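Pumilio homology domain family member 4 (Saccharomyces cerevisiae, PDB 3BWT) binds messenger RNA through the eight Pumilio repeats of its C-terminal domain and takes part in gene regulation. Local coordinates at residues I161-R167 against K198-F204. Numbering follows the deposited sequence.
Sequences IDIATHR and KLTLDPF
Ile161 CD1 touches Leu199 CD2 at 4.3 Å and also meets the aliphatic CD of Lys198. One turn on, Ala164 CB approaches Leu199 CD2 to 3.7 Å, so a single leucine methyl packs against both residues. Thr165 adds its CG2 to this methyl; the Thr165 and Asp202 side chains cross at about a right angle, CG2 lying 3.4 Å from Asp202 CG. Its OG1, between the backbone N and the carbonyl carbon (chi1 54°), turns back to donate to Ile161 O at 2.7 Å. That oxygen also accepts from Thr165 N, from the opposite face of its plane; two donors thus hold Ile161 O, and the OG1 bond sets the rotation that leaves CG2 facing Asp202. A water donates to Thr165 O and Asp202 OD2, joining the segments by a polar bridge. Asp202 OD1 meanwhile accepts from Phe204 N and, beyond the segment, Gly205 N, capping helix 205-219. His166 contributes its carbonyl oxygen, 3.7 Å from Phe204 CB, while its ND1 accepts from His168 N. Arg167 covers one face of the Phe204 ring: its CA sits 3.6 Å from the ring centroid, only 6° off the normal, as a CH-pi contact. A bend at chi3 brings the guanidinium round so that Phe204 CZ lies over its centre, but the planes are 71° apart, which excludes a parallel stack. Replacing Phe204 with an alanine would probably leave a gap under Arg167 CA and free the guanidinium to turn. Thr165 and Phe204 have the closest CA atoms, 5.1 Å apart, where equivalent helix-to-helix turns of Pumilio repeats 5 and 6 meet, a repeat-to-repeat junction characteristic of the curved alpha-helical solenoid of a PUF RNA-binding domain.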
loop_
_atom_site.group_PDB
_atom_site.type_symbol
_atom_site.label_atom_id
_atom_site.label_comp_id
_atom_site.label_asym_id
_atom_site.label_seq_id
_atom_site.Cartn_x
_atom_site.Cartn_y
_atom_site.Cartn_z
ATOM N N ILE A 161 -3.507 15.491 -1.931
ATOM C CA ILE A 161 -4.799 15.116 -2.462
ATOM C C ILE A 161 -4.633 14.145 -3.641
ATOM O O ILE A 161 -5.202 13.064 -3.640
ATOM C CB ILE A 161 -5.633 16.374 -2.837
ATOM C CG1 ILE A 161 -7.000 15.975 -3.391
ATOM C CG2 ILE A 161 -4.858 17.285 -3.782
ATOM C CD1 ILE A 161 -7.814 15.194 -2.389
ATOM N N ASP A 162 -3.820 14.509 -4.625
ATOM C CA ASP A 162 -3.646 13.661 -5.801
ATOM C C ASP A 162 -2.913 12.362 -5.500
ATOM O O ASP A 162 -3.136 11.359 -6.171
ATOM C CB ASP A 162 -2.946 14.412 -6.942
ATOM C CG ASP A 162 -1.812 15.301 -6.453
ATOM O OD1 ASP A 162 -1.996 16.011 -5.432
ATOM O OD2 ASP A 162 -0.739 15.298 -7.108
ATOM N N ILE A 163 -2.037 12.376 -4.503
ATOM C CA ILE A 163 -1.315 11.162 -4.146
ATOM C C ILE A 163 -2.196 10.217 -3.333
ATOM O O ILE A 163 -2.171 9.002 -3.527
ATOM C CB ILE A 163 0.011 11.466 -3.425
ATOM C CG1 ILE A 163 1.173 11.344 -4.410
ATOM C CG2 ILE A 163 0.235 10.504 -2.263
ATOM C CD1 ILE A 163 2.476 11.889 -3.889
ATOM N N ALA A 164 -2.982 10.790 -2.434
ATOM C CA ALA A 164 -3.950 10.030 -1.661
ATOM C C ALA A 164 -5.048 9.416 -2.538
ATOM O O ALA A 164 -5.524 8.313 -2.268
ATOM C CB ALA A 164 -4.560 10.915 -0.593
ATOM N N THR A 165 -5.453 10.129 -3.584
ATOM C CA THR A 165 -6.540 9.659 -4.443
ATOM C C THR A 165 -6.029 8.914 -5.682
ATOM O O THR A 165 -6.765 8.737 -6.656
ATOM C CB THR A 165 -7.465 10.814 -4.892
ATOM O OG1 THR A 165 -6.680 11.844 -5.506
ATOM C CG2 THR A 165 -8.229 11.397 -3.713
ATOM N N HIS A 166 -4.777 8.473 -5.640
ATOM C CA HIS A 166 -4.205 7.787 -6.777
ATOM C C HIS A 166 -4.163 6.282 -6.538
ATOM O O HIS A 166 -3.948 5.849 -5.426
ATOM C CB HIS A 166 -2.809 8.328 -7.064
ATOM C CG HIS A 166 -2.259 7.894 -8.386
ATOM N ND1 HIS A 166 -1.725 6.639 -8.597
ATOM C CD2 HIS A 166 -2.177 8.540 -9.573
ATOM C CE1 HIS A 166 -1.332 6.537 -9.854
ATOM N NE2 HIS A 166 -1.590 7.677 -10.464
ATOM N N ARG A 167 -4.367 5.490 -7.590
ATOM C CA ARG A 167 -4.373 4.031 -7.473
ATOM C C ARG A 167 -3.138 3.511 -6.742
ATOM O O ARG A 167 -3.235 2.611 -5.918
ATOM C CB ARG A 167 -4.515 3.345 -8.848
ATOM C CG ARG A 167 -4.447 1.814 -8.782
ATOM C CD ARG A 167 -4.680 1.123 -10.123
ATOM N NE ARG A 167 -5.953 1.509 -10.734
ATOM C CZ ARG A 167 -7.094 0.851 -10.569
ATOM N NH1 ARG A 167 -7.124 -0.240 -9.823
ATOM N NH2 ARG A 167 -8.206 1.285 -11.145
ATOM N N LYS A 198 -13.359 14.734 0.733
ATOM C CA LYS A 198 -12.981 14.295 -0.609
ATOM C C LYS A 198 -12.550 12.831 -0.662
ATOM O O LYS A 198 -12.998 12.072 -1.524
ATOM C CB LYS A 198 -11.847 15.174 -1.160
ATOM C CG LYS A 198 -12.262 16.603 -1.491
ATOM C CD LYS A 198 -11.536 17.132 -2.730
ATOM C CE LYS A 198 -12.186 18.415 -3.237
ATOM N NZ LYS A 198 -11.899 18.667 -4.678
ATOM N N LEU A 199 -11.664 12.450 0.252
ATOM C CA LEU A 199 -11.089 11.109 0.273
ATOM C C LEU A 199 -12.130 10.016 0.462
ATOM O O LEU A 199 -12.026 8.940 -0.101
ATOM C CB LEU A 199 -10.060 11.007 1.396
ATOM C CG LEU A 199 -8.878 11.962 1.363
ATOM C CD1 LEU A 199 -8.044 11.734 2.591
ATOM C CD2 LEU A 199 -8.069 11.722 0.117
ATOM N N THR A 200 -13.125 10.301 1.283
ATOM C CA THR A 200 -14.119 9.308 1.663
ATOM C C THR A 200 -14.923 8.846 0.444
ATOM O O THR A 200 -15.254 7.670 0.314
ATOM C CB THR A 200 -15.039 9.874 2.784
ATOM O OG1 THR A 200 -14.238 10.195 3.931
ATOM C CG2 THR A 200 -16.138 8.880 3.182
ATOM N N LEU A 201 -15.206 9.783 -0.455
ATOM C CA LEU A 201 -16.000 9.515 -1.647
ATOM C C LEU A 201 -15.140 9.006 -2.794
ATOM O O LEU A 201 -15.644 8.647 -3.856
ATOM C CB LEU A 201 -16.720 10.787 -2.078
ATOM C CG LEU A 201 -17.730 11.355 -1.078
ATOM C CD1 LEU A 201 -18.593 12.429 -1.740
ATOM C CD2 LEU A 201 -18.587 10.227 -0.491
ATOM N N ASP A 202 -13.836 8.968 -2.574
ATOM C CA ASP A 202 -12.904 8.626 -3.635
ATOM C C ASP A 202 -12.650 7.122 -3.736
ATOM O O ASP A 202 -12.553 6.442 -2.719
ATOM C CB ASP A 202 -11.586 9.354 -3.408
ATOM C CG ASP A 202 -10.634 9.169 -4.544
ATOM O OD1 ASP A 202 -9.815 8.229 -4.474
ATOM O OD2 ASP A 202 -10.735 9.938 -5.524
ATOM N N PRO A 203 -12.524 6.605 -4.972
ATOM C CA PRO A 203 -12.226 5.194 -5.243
ATOM C C PRO A 203 -11.026 4.715 -4.439
ATOM O O PRO A 203 -11.054 3.624 -3.864
ATOM C CB PRO A 203 -11.834 5.190 -6.716
ATOM C CG PRO A 203 -12.375 6.424 -7.280
ATOM C CD PRO A 203 -12.516 7.425 -6.192
ATOM N N PHE A 204 -9.974 5.528 -4.405
ATOM C CA PHE A 204 -8.748 5.131 -3.724
ATOM C C PHE A 204 -8.539 5.816 -2.370
ATOM O O PHE A 204 -7.961 5.231 -1.457
ATOM C CB PHE A 204 -7.549 5.305 -4.665
ATOM C CG PHE A 204 -7.719 4.570 -5.960
ATOM C CD1 PHE A 204 -7.651 3.187 -5.997
ATOM C CD2 PHE A 204 -8.002 5.257 -7.141
ATOM C CE1 PHE A 204 -7.834 2.505 -7.194
ATOM C CE2 PHE A 204 -8.185 4.583 -8.333
ATOM C CZ PHE A 204 -8.106 3.209 -8.363
HETATM O O HOH W 1 -9.090 8.945 -7.992
#